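Local coordinates for glycosyl hydrolase family 2, TIM barrel domain protein (PDB 6ED2) that probably hydrolyses beta-D-glucuronides to release glucuronic acid, as a family 2 glycosyl hydrolase of a gut bacterium, at residues 491-499 against 511-522; 534-542 against 554-565. All coordinates share one frame; numbering follows the deposited sequence.

Contact 1: residues 491-499 against 511-522; sequences FVSLNRYYG and AEAAFHHEMDGW
One face of the Tyr498 ring lies against the helix, with Phe515 CA 3.8 Å from the Tyr498 ring centroid, while Glu518 OE1 approaches the edge; Trp522 offers a face to Leu494 and Val492 and an edge to Arg496 NH2, and the Arg496 guanidinium has Leu494 CD2 over one face and Glu518 at its edge. The setting is a beta-alpha-beta unit of the TIM barrel, in which strand 492-495 runs nearly antiparallel to the 511-522 part of helix 508-525 (162°). The Phe515 ring is nearly parallel to that of Tyr498 (planes at 25°) but slid aside, so the two scarcely overlap. Leu494 suits the indole because its methyls divide it: CD1 stands over the five-membered ring of Trp522 and CD2 rests 3.6 Å from Trp522 CZ2. An extended chain, with CG opposite the backbone N (chi1 -166°), carries the buried Glu518 carboxylate to Arg496, which grips it side-on: Arg496 NE lies 3.1 Å from Glu518 OE1, and Arg496 NH2 reaches the syn lone pair of Glu518 OE2 at 2.7 Å. Tyr498 OH donates to the anti lone pair of Glu518 OE1 at 2.6 Å. With a glutamine in place of Glu518, the buried guanidinium would probably lose its charge mate. From the same helix Trp522 NE1 donates a nearly straight hydrogen bond to Glu518 OE2 (2.8 Å).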
loop_
_atom_site.group_PDB
_atom_site.type_symbol
_atom_site.label_atom_id
_atom_site.label_comp_id
_atom_site.label_asym_id
_atom_site.label_seq_id
_atom_site.Cartn_x
_atom_site.Cartn_y
_atom_site.Cartn_z
ATOM N N PHE A 491 -1.578 -33.423 -25.512
ATOM C CA PHE A 491 -2.142 -33.264 -24.187
ATOM C C PHE A 491 -2.867 -31.937 -24.233
ATOM O O PHE A 491 -2.494 -31.051 -25.006
ATOM C CB PHE A 491 -1.079 -33.341 -23.069
ATOM C CG PHE A 491 -0.033 -32.235 -23.110
ATOM C CD1 PHE A 491 -0.213 -31.062 -22.386
ATOM C CD2 PHE A 491 1.129 -32.382 -23.850
ATOM C CE1 PHE A 491 0.746 -30.051 -22.408
ATOM C CE2 PHE A 491 2.096 -31.368 -23.887
ATOM C CZ PHE A 491 1.902 -30.205 -23.156
ATOM N N VAL A 492 -3.946 -31.840 -23.486
ATOM C CA VAL A 492 -4.784 -30.650 -23.532
ATOM C C VAL A 492 -4.320 -29.687 -22.446
ATOM O O VAL A 492 -3.992 -30.109 -21.328
ATOM C CB VAL A 492 -6.272 -31.031 -23.388
ATOM C CG1 VAL A 492 -7.143 -29.798 -23.253
ATOM C CG2 VAL A 492 -6.711 -31.845 -24.626
ATOM N N SER A 493 -4.254 -28.394 -22.793
ATOM C CA SER A 493 -3.894 -27.314 -21.874
ATOM C C SER A 493 -5.062 -26.347 -21.786
ATOM O O SER A 493 -5.456 -25.755 -22.798
ATOM C CB SER A 493 -2.643 -26.562 -22.351
ATOM O OG SER A 493 -1.523 -27.421 -22.465
ATOM N N LEU A 494 -5.603 -26.165 -20.584
ATOM C CA LEU A 494 -6.761 -25.300 -20.401
ATOM C C LEU A 494 -6.366 -24.022 -19.675
ATOM O O LEU A 494 -5.596 -24.058 -18.708
ATOM C CB LEU A 494 -7.872 -26.012 -19.612
ATOM C CG LEU A 494 -8.539 -27.250 -20.234
ATOM C CD1 LEU A 494 -9.694 -27.728 -19.347
ATOM C CD2 LEU A 494 -9.028 -26.992 -21.666
ATOM N N ASN A 495 -6.907 -22.898 -20.144
ATOM C CA ASN A 495 -6.889 -21.631 -19.419
ATOM C C ASN A 495 -8.291 -21.414 -18.866
ATOM O O ASN A 495 -9.213 -21.101 -19.623
ATOM C CB ASN A 495 -6.485 -20.468 -20.331
ATOM C CG ASN A 495 -5.045 -20.580 -20.846
ATOM O OD1 ASN A 495 -4.304 -21.512 -20.507
ATOM N ND2 ASN A 495 -4.651 -19.624 -21.671
ATOM N N ARG A 496 -8.460 -21.573 -17.555
ATOM C CA ARG A 496 -9.788 -21.517 -16.958
ATOM C C ARG A 496 -9.816 -20.577 -15.759
ATOM O O ARG A 496 -8.887 -20.554 -14.952
ATOM C CB ARG A 496 -10.257 -22.908 -16.548
ATOM C CG ARG A 496 -10.665 -23.786 -17.731
ATOM C CD ARG A 496 -11.698 -23.082 -18.586
ATOM N NE ARG A 496 -12.122 -23.870 -19.740
ATOM C CZ ARG A 496 -11.552 -23.814 -20.945
ATOM N NH1 ARG A 496 -10.516 -23.015 -21.173
ATOM N NH2 ARG A 496 -12.023 -24.564 -21.928
ATOM N N TYR A 497 -10.898 -19.811 -15.651
ATOM C CA TYR A 497 -11.063 -18.763 -14.655
ATOM C C TYR A 497 -12.444 -18.842 -14.021
ATOM O O TYR A 497 -13.141 -17.829 -13.866
ATOM C CB TYR A 497 -10.841 -17.394 -15.275
ATOM C CG TYR A 497 -9.401 -17.158 -15.657
ATOM C CD1 TYR A 497 -8.454 -16.831 -14.690
ATOM C CD2 TYR A 497 -8.983 -17.272 -16.985
ATOM C CE1 TYR A 497 -7.127 -16.602 -15.035
ATOM C CE2 TYR A 497 -7.664 -17.051 -17.340
ATOM C CZ TYR A 497 -6.740 -16.719 -16.364
ATOM O OH TYR A 497 -5.428 -16.508 -16.719
ATOM N N TYR A 498 -12.860 -20.058 -13.663
ATOM C CA TYR A 498 -14.099 -20.261 -12.922
ATOM C C TYR A 498 -13.950 -19.673 -11.525
ATOM O O TYR A 498 -13.188 -20.190 -10.699
ATOM C CB TYR A 498 -14.434 -21.745 -12.858
ATOM C CG TYR A 498 -15.032 -22.295 -14.147
ATOM C CD1 TYR A 498 -16.318 -21.940 -14.547
ATOM C CD2 TYR A 498 -14.311 -23.174 -14.954
ATOM C CE1 TYR A 498 -16.876 -22.447 -15.716
ATOM C CE2 TYR A 498 -14.853 -23.689 -16.117
ATOM C CZ TYR A 498 -16.139 -23.328 -16.493
ATOM O OH TYR A 498 -16.679 -23.839 -17.646
ATOM N N GLY A 499 -14.672 -18.594 -11.255
ATOM C CA GLY A 499 -14.560 -17.900 -9.993
ATOM C C GLY A 499 -13.864 -16.567 -10.101
ATOM O O GLY A 499 -13.787 -15.846 -9.099
ATOM N N ALA A 511 -19.503 -21.407 -9.311
ATOM C CA ALA A 511 -18.335 -21.569 -10.166
ATOM C C ALA A 511 -17.791 -22.994 -10.083
ATOM O O ALA A 511 -17.497 -23.612 -11.115
ATOM C CB ALA A 511 -17.261 -20.543 -9.790
ATOM N N GLU A 512 -17.699 -23.548 -8.869
ATOM C CA GLU A 512 -17.175 -24.901 -8.720
ATOM C C GLU A 512 -18.007 -25.923 -9.492
ATOM O O GLU A 512 -17.448 -26.823 -10.134
ATOM C CB GLU A 512 -17.109 -25.283 -7.245
ATOM C CG GLU A 512 -16.499 -26.632 -6.994
ATOM C CD GLU A 512 -16.706 -27.107 -5.560
ATOM O OE1 GLU A 512 -16.860 -26.251 -4.669
ATOM O OE2 GLU A 512 -16.716 -28.339 -5.328
ATOM N N ALA A 513 -19.343 -25.808 -9.441
ATOM C CA ALA A 513 -20.191 -26.783 -10.133
ATOM C C ALA A 513 -20.121 -26.606 -11.648
ATOM O O ALA A 513 -20.123 -27.592 -12.393
ATOM C CB ALA A 513 -21.645 -26.679 -9.650
ATOM N N ALA A 514 -20.069 -25.361 -12.129
ATOM C CA ALA A 514 -19.888 -25.154 -13.560
ATOM C C ALA A 514 -18.554 -25.727 -14.015
ATOM O O ALA A 514 -18.437 -26.258 -15.124
ATOM C CB ALA A 514 -19.978 -23.663 -13.903
ATOM N N PHE A 515 -17.536 -25.619 -13.169
ATOM C CA PHE A 515 -16.212 -26.114 -13.512
ATOM C C PHE A 515 -16.228 -27.639 -13.614
ATOM O O PHE A 515 -15.784 -28.205 -14.618
ATOM C CB PHE A 515 -15.228 -25.601 -12.458
ATOM C CG PHE A 515 -13.770 -25.699 -12.827
ATOM C CD1 PHE A 515 -13.345 -26.269 -14.012
ATOM C CD2 PHE A 515 -12.805 -25.212 -11.940
ATOM C CE1 PHE A 515 -11.978 -26.369 -14.309
ATOM C CE2 PHE A 515 -11.449 -25.299 -12.232
ATOM C CZ PHE A 515 -11.033 -25.891 -13.417
ATOM N N HIS A 516 -16.773 -28.312 -12.594
ATOM C CA HIS A 516 -16.956 -29.761 -12.649
ATOM C C HIS A 516 -17.767 -30.176 -13.866
ATOM O O HIS A 516 -17.486 -31.209 -14.485
ATOM C CB HIS A 516 -17.653 -30.250 -11.389
ATOM C CG HIS A 516 -16.721 -30.526 -10.260
ATOM N ND1 HIS A 516 -15.757 -31.511 -10.316
ATOM C CD2 HIS A 516 -16.606 -29.952 -9.040
ATOM C CE1 HIS A 516 -15.092 -31.535 -9.174
ATOM N NE2 HIS A 516 -15.589 -30.602 -8.381
ATOM N N HIS A 517 -18.779 -29.387 -14.221
ATOM C CA HIS A 517 -19.579 -29.706 -15.395
ATOM C C HIS A 517 -18.709 -29.755 -16.648
ATOM O O HIS A 517 -18.749 -30.732 -17.400
ATOM C CB HIS A 517 -20.717 -28.694 -15.555
ATOM C CG HIS A 517 -21.571 -28.943 -16.760
ATOM N ND1 HIS A 517 -22.511 -29.954 -16.815
ATOM C CD2 HIS A 517 -21.602 -28.336 -17.970
ATOM C CE1 HIS A 517 -23.100 -29.939 -17.997
ATOM N NE2 HIS A 517 -22.566 -28.968 -18.716
ATOM N N GLU A 518 -17.888 -28.724 -16.875
ATOM C CA GLU A 518 -17.032 -28.734 -18.063
ATOM C C GLU A 518 -15.990 -29.846 -17.994
ATOM O O GLU A 518 -15.687 -30.482 -19.008
ATOM C CB GLU A 518 -16.341 -27.379 -18.268
ATOM C CG GLU A 518 -15.716 -27.251 -19.673
ATOM C CD GLU A 518 -14.799 -26.034 -19.861
ATOM O OE1 GLU A 518 -14.970 -25.030 -19.137
ATOM O OE2 GLU A 518 -13.916 -26.081 -20.758
ATOM N N MET A 519 -15.424 -30.095 -16.812
ATOM C CA MET A 519 -14.417 -31.143 -16.711
ATOM C C MET A 519 -14.999 -32.510 -17.052
ATOM O O MET A 519 -14.297 -33.351 -17.632
ATOM C CB MET A 519 -13.797 -31.159 -15.311
ATOM C CG MET A 519 -12.971 -29.913 -14.992
ATOM S SD MET A 519 -11.835 -29.471 -16.334
ATOM C CE MET A 519 -10.606 -30.735 -16.123
ATOM N N ASP A 520 -16.269 -32.758 -16.704
ATOM C CA ASP A 520 -16.898 -34.013 -17.116
ATOM C C ASP A 520 -16.934 -34.129 -18.634
ATOM O O ASP A 520 -16.783 -35.230 -19.167
ATOM C CB ASP A 520 -18.313 -34.137 -16.541
ATOM C CG ASP A 520 -18.336 -34.167 -15.002
ATOM O OD1 ASP A 520 -17.341 -34.608 -14.367
ATOM O OD2 ASP A 520 -19.368 -33.747 -14.422
ATOM N N GLY A 521 -17.122 -33.007 -19.337
ATOM C CA GLY A 521 -17.003 -33.011 -20.788
ATOM C C GLY A 521 -15.602 -33.356 -21.266
ATOM O O GLY A 521 -15.429 -34.197 -22.153
ATOM N N TRP A 522 -14.574 -32.713 -20.678
ATOM C CA TRP A 522 -13.195 -33.019 -21.067
ATOM C C TRP A 522 -12.858 -34.482 -20.805
ATOM O O TRP A 522 -12.119 -35.106 -21.578
ATOM C CB TRP A 522 -12.197 -32.094 -20.344
ATOM C CG TRP A 522 -12.236 -30.758 -20.931
ATOM C CD1 TRP A 522 -12.776 -29.632 -20.378
ATOM C CD2 TRP A 522 -11.788 -30.391 -22.242
ATOM N NE1 TRP A 522 -12.687 -28.583 -21.265
ATOM C CE2 TRP A 522 -12.074 -29.021 -22.413
ATOM C CE3 TRP A 522 -11.165 -31.088 -23.282
ATOM C CZ2 TRP A 522 -11.770 -28.335 -23.588
ATOM C CZ3 TRP A 522 -10.850 -30.399 -24.450
ATOM C CH2 TRP A 522 -11.155 -29.039 -24.592
HETATM O O HOH W 1 -19.654 -25.376 -17.403
#

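Contact 2: residues 534-542 against 554-565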
loop_
_atom_site.group_PDB
_atom_site.type_symbol
_atom_site.label_atom_id
_atom_site.label_comp_id
_atom_site.label_asym_id
_atom_site.label_seq_id
_atom_site.Cartn_x
_atom_site.Cartn_y
_atom_site.Cartn_z
ATOM N N THR A 534 -2.925 -24.428 -17.855
ATOM C CA THR A 534 -1.862 -23.492 -18.154
ATOM C C THR A 534 -2.186 -22.072 -17.715
ATOM O O THR A 534 -1.286 -21.225 -17.721
ATOM C CB THR A 534 -1.546 -23.515 -19.659
ATOM O OG1 THR A 534 -2.771 -23.609 -20.396
ATOM C CG2 THR A 534 -0.658 -24.709 -19.989
ATOM N N GLU A 535 -3.436 -21.781 -17.356
ATOM C CA GLU A 535 -3.766 -20.518 -16.704
ATOM C C GLU A 535 -4.932 -20.726 -15.757
ATOM O O GLU A 535 -5.829 -21.537 -16.015
ATOM C CB GLU A 535 -4.135 -19.401 -17.690
ATOM C CG GLU A 535 -2.992 -18.999 -18.576
ATOM C CD GLU A 535 -3.272 -17.772 -19.367
ATOM O OE1 GLU A 535 -4.184 -17.005 -18.970
ATOM O OE2 GLU A 535 -2.560 -17.573 -20.380
ATOM N N TYR A 536 -4.910 -19.950 -14.676
ATOM C CA TYR A 536 -5.947 -19.787 -13.667
ATOM C C TYR A 536 -5.377 -18.862 -12.593
ATOM O O TYR A 536 -4.153 -18.734 -12.448
ATOM C CB TYR A 536 -6.398 -21.124 -13.075
ATOM C CG TYR A 536 -5.375 -21.884 -12.243
ATOM C CD1 TYR A 536 -5.491 -21.933 -10.853
ATOM C CD2 TYR A 536 -4.323 -22.571 -12.834
ATOM C CE1 TYR A 536 -4.587 -22.632 -10.079
ATOM C CE2 TYR A 536 -3.415 -23.297 -12.066
ATOM C CZ TYR A 536 -3.552 -23.323 -10.687
ATOM O OH TYR A 536 -2.660 -24.033 -9.899
ATOM N N GLY A 537 -6.275 -18.178 -11.885
ATOM C CA GLY A 537 -5.863 -17.217 -10.881
ATOM C C GLY A 537 -6.774 -16.005 -10.782
ATOM O O GLY A 537 -7.745 -15.874 -11.538
ATOM N N THR A 538 -6.485 -15.110 -9.839
ATOM C CA THR A 538 -7.277 -13.906 -9.661
ATOM C C THR A 538 -6.327 -12.744 -9.444
ATOM O O THR A 538 -5.241 -12.905 -8.878
ATOM C CB THR A 538 -8.256 -13.978 -8.460
ATOM O OG1 THR A 538 -7.533 -13.900 -7.221
ATOM C CG2 THR A 538 -9.095 -15.239 -8.491
ATOM N N ASP A 539 -6.747 -11.572 -9.898
ATOM C CA ASP A 539 -6.006 -10.373 -9.576
ATOM C C ASP A 539 -6.132 -10.134 -8.079
ATOM O O ASP A 539 -7.228 -10.229 -7.513
ATOM C CB ASP A 539 -6.546 -9.179 -10.365
ATOM C CG ASP A 539 -6.212 -9.251 -11.840
ATOM O OD1 ASP A 539 -5.228 -8.618 -12.279
ATOM O OD2 ASP A 539 -6.948 -9.930 -12.577
ATOM N N ASN A 540 -5.012 -9.856 -7.426
ATOM C CA ASN A 540 -5.067 -9.481 -6.020
ATOM C C ASN A 540 -3.839 -8.641 -5.713
ATOM O O ASN A 540 -2.729 -8.989 -6.131
ATOM C CB ASN A 540 -5.164 -10.725 -5.115
ATOM C CG ASN A 540 -3.927 -11.619 -5.191
ATOM O OD1 ASN A 540 -3.085 -11.608 -4.286
ATOM N ND2 ASN A 540 -3.821 -12.403 -6.259
ATOM N N LEU A 541 -4.053 -7.513 -5.038
ATOM C CA LEU A 541 -2.964 -6.621 -4.657
ATOM C C LEU A 541 -2.295 -7.091 -3.379
ATOM O O LEU A 541 -2.966 -7.497 -2.423
ATOM C CB LEU A 541 -3.478 -5.198 -4.444
ATOM C CG LEU A 541 -4.226 -4.598 -5.629
ATOM C CD1 LEU A 541 -4.863 -3.288 -5.208
ATOM C CD2 LEU A 541 -3.262 -4.407 -6.783
ATOM N N SER A 542 -0.968 -7.020 -3.363
ATOM C CA SER A 542 -0.206 -7.221 -2.138
ATOM C C SER A 542 -0.778 -6.340 -1.029
ATOM O O SER A 542 -0.935 -5.124 -1.204
ATOM C CB SER A 542 1.270 -6.891 -2.407
ATOM O OG SER A 542 2.141 -7.665 -1.598
ATOM N N ALA A 554 -6.380 -10.864 -0.805
ATOM C CA ALA A 554 -5.578 -12.066 -0.581
ATOM C C ALA A 554 -6.458 -13.246 -0.199
ATOM O O ALA A 554 -6.234 -14.375 -0.660
ATOM C CB ALA A 554 -4.535 -11.817 0.510
ATOM N N GLU A 555 -7.470 -12.996 0.637
ATOM C CA GLU A 555 -8.380 -14.048 1.068
ATOM C C GLU A 555 -9.099 -14.674 -0.117
ATOM O O GLU A 555 -9.217 -15.901 -0.206
ATOM C CB GLU A 555 -9.401 -13.485 2.054
ATOM C CG GLU A 555 -8.870 -13.347 3.470
ATOM C CD GLU A 555 -7.938 -12.152 3.631
ATOM O OE1 GLU A 555 -7.896 -11.276 2.720
ATOM O OE2 GLU A 555 -7.259 -12.093 4.685
ATOM N N TYR A 556 -9.628 -13.837 -1.014
ATOM C CA TYR A 556 -10.336 -14.366 -2.165
ATOM C C TYR A 556 -9.409 -15.244 -2.995
ATOM O O TYR A 556 -9.761 -16.376 -3.345
ATOM C CB TYR A 556 -10.922 -13.226 -3.008
ATOM C CG TYR A 556 -11.904 -13.755 -4.027
ATOM C CD1 TYR A 556 -13.222 -14.033 -3.667
ATOM C CD2 TYR A 556 -11.496 -14.056 -5.328
ATOM C CE1 TYR A 556 -14.114 -14.555 -4.581
ATOM C CE2 TYR A 556 -12.377 -14.572 -6.247
ATOM C CZ TYR A 556 -13.688 -14.823 -5.873
ATOM O OH TYR A 556 -14.574 -15.352 -6.783
ATOM N N GLN A 557 -8.208 -14.748 -3.295
ATOM C CA GLN A 557 -7.256 -15.535 -4.079
ATOM C C GLN A 557 -7.012 -16.891 -3.434
ATOM O O GLN A 557 -7.087 -17.930 -4.106
ATOM C CB GLN A 557 -5.945 -14.759 -4.261
ATOM C CG GLN A 557 -4.775 -15.595 -4.785
ATOM C CD GLN A 557 -4.835 -15.846 -6.290
ATOM O OE1 GLN A 557 -5.916 -15.904 -6.880
ATOM N NE2 GLN A 557 -3.667 -15.984 -6.920
ATOM N N ASN A 558 -6.763 -16.912 -2.119
ATOM C CA ASN A 558 -6.551 -18.193 -1.442
ATOM C C ASN A 558 -7.791 -19.083 -1.513
ATOM O O ASN A 558 -7.675 -20.305 -1.680
ATOM C CB ASN A 558 -6.138 -17.972 0.015
ATOM C CG ASN A 558 -4.610 -17.800 0.184
ATOM O OD1 ASN A 558 -3.862 -17.567 -0.786
ATOM N ND2 ASN A 558 -4.146 -17.915 1.425
ATOM N N GLU A 559 -8.989 -18.492 -1.373
ATOM C CA GLU A 559 -10.223 -19.274 -1.439
ATOM C C GLU A 559 -10.428 -19.833 -2.835
ATOM O O GLU A 559 -10.799 -21.001 -2.999
ATOM C CB GLU A 559 -11.430 -18.415 -1.031
ATOM C CG GLU A 559 -11.553 -18.210 0.467
ATOM C CD GLU A 559 -12.277 -16.923 0.846
ATOM O OE1 GLU A 559 -13.047 -16.388 0.012
ATOM O OE2 GLU A 559 -12.035 -16.425 1.974
ATOM N N TYR A 560 -10.172 -19.008 -3.849
ATOM C CA TYR A 560 -10.308 -19.439 -5.234
ATOM C C TYR A 560 -9.325 -20.556 -5.549
ATOM O O TYR A 560 -9.688 -21.546 -6.197
ATOM C CB TYR A 560 -10.098 -18.233 -6.152
ATOM C CG TYR A 560 -9.783 -18.559 -7.584
ATOM C CD1 TYR A 560 -10.779 -18.487 -8.564
ATOM C CD2 TYR A 560 -8.487 -18.913 -7.977
ATOM C CE1 TYR A 560 -10.502 -18.768 -9.884
ATOM C CE2 TYR A 560 -8.201 -19.220 -9.308
ATOM C CZ TYR A 560 -9.218 -19.142 -10.257
ATOM O OH TYR A 560 -8.959 -19.420 -11.581
ATOM N N LEU A 561 -8.079 -20.424 -5.082
ATOM C CA LEU A 561 -7.074 -21.445 -5.366
ATOM C C LEU A 561 -7.441 -22.771 -4.715
ATOM O O LEU A 561 -7.262 -23.833 -5.322
ATOM C CB LEU A 561 -5.691 -20.984 -4.898
ATOM C CG LEU A 561 -5.081 -19.810 -5.673
ATOM C CD1 LEU A 561 -3.769 -19.285 -5.026
ATOM C CD2 LEU A 561 -4.849 -20.208 -7.130
ATOM N N GLU A 562 -7.946 -22.731 -3.480
ATOM C CA GLU A 562 -8.310 -23.967 -2.802
ATOM C C GLU A 562 -9.463 -24.654 -3.516
ATOM O O GLU A 562 -9.461 -25.880 -3.677
ATOM C CB GLU A 562 -8.670 -23.683 -1.345
ATOM C CG GLU A 562 -7.467 -23.218 -0.514
ATOM C CD GLU A 562 -7.695 -23.303 0.985
ATOM O OE1 GLU A 562 -8.803 -23.720 1.402
ATOM O OE2 GLU A 562 -6.758 -22.960 1.742
ATOM N N MET A 563 -10.462 -23.880 -3.946
ATOM C CA MET A 563 -11.547 -24.471 -4.721
ATOM C C MET A 563 -11.015 -25.052 -6.023
ATOM O O MET A 563 -11.287 -26.215 -6.357
ATOM C CB MET A 563 -12.630 -23.432 -4.993
ATOM C CG MET A 563 -13.808 -23.999 -5.781
ATOM S SD MET A 563 -13.560 -23.976 -7.582
ATOM C CE MET A 563 -13.681 -22.239 -7.945
ATOM N N THR A 564 -10.222 -24.253 -6.753
ATOM C CA THR A 564 -9.691 -24.675 -8.044
ATOM C C THR A 564 -8.885 -25.962 -7.916
ATOM O O THR A 564 -9.062 -26.899 -8.707
ATOM C CB THR A 564 -8.851 -23.540 -8.643
ATOM O OG1 THR A 564 -9.658 -22.360 -8.750
ATOM C CG2 THR A 564 -8.345 -23.890 -10.052
ATOM N N HIS A 565 -8.035 -26.055 -6.896
ATOM C CA HIS A 565 -7.198 -27.244 -6.764
ATOM C C HIS A 565 -8.020 -28.464 -6.375
ATOM O O HIS A 565 -7.675 -29.587 -6.756
ATOM C CB HIS A 565 -6.082 -26.996 -5.740
ATOM C CG HIS A 565 -5.068 -25.991 -6.194
ATOM N ND1 HIS A 565 -4.397 -25.160 -5.327
ATOM C CD2 HIS A 565 -4.622 -25.677 -7.435
ATOM C CE1 HIS A 565 -3.576 -24.384 -6.011
ATOM N NE2 HIS A 565 -3.696 -24.675 -7.294
HETATM O O HOH W 2 -1.397 -14.175 -5.880
#
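Tyr536 and His565 meet rim to rim with their ring planes almost perpendicular (83°), and Tyr536 OH lies 2.9 Å from His565 NE2 in a hydrogen bond at the imidazole edge. CG of Tyr536 sits between its backbone N and carbonyl carbon (chi1 67°), which brings the ring against Leu561 and Thr564: Tyr536 CD1 touches Thr564 CG2 at 3.6 Å and Leu561 CD2 packs against Tyr536 CE1. A tyrosine fits because its apolar flank and its hydroxyl are both used. The Tyr560 ring lies between two threonines, running past Thr538 in the opposite direction: Thr538 CG2 stands over one face, 3.7 Å from the Tyr560 ring centroid, and Thr564 OG1 over the other. Its hydroxyl accepts the backbone N-H of Gly537, with Gly537 N 3.0 Å from Tyr560 OH. The backbone angles of Gly537 would jam a CB against the preceding carbonyl. The bend of Gln557 at chi2 (78°) brings its OE1 to 2.6 Å from Thr538 OG1, the donor, with a weak bond from Thr538 N. Asn540 crosses Gln557 at about a right angle, its ND2 bonded to Thr538 O and sharing a water with Gln557 NE2, weakly on the glutamine side. The whole belongs to the beta-alpha-beta unit of strand 531-535, helix 554-570 and strand 574-580: Phe615 of helix 610-621 packs on Tyr536 and Leu561, and Phe515 of helix 508-525 on Thr564.

How the contacts relate
Contact 1 joins a barrel strand and the loop after it to the next helix; contact 2 is made by the loop alone, just past strand 531-535. They belong to successive units of one TIM barrel: strands 492-495 and 531-535 are sheet neighbours. Both are buried, contact 2 throughout, whereas contact 1 has a partly exposed end at Tyr498 and Ala514. The chemistry differs: contact 1 is built round a buried salt bridge, contact 2 on neutral hydrogen bonds and aromatic packing. They touch directly, since Gly499 O lies 2.5 Å from Tyr556 OH, a probable hydrogen bond. Tyr556 of contact 2 also packs on Glu589 of a second subunit, while contact 1 meets no other chain.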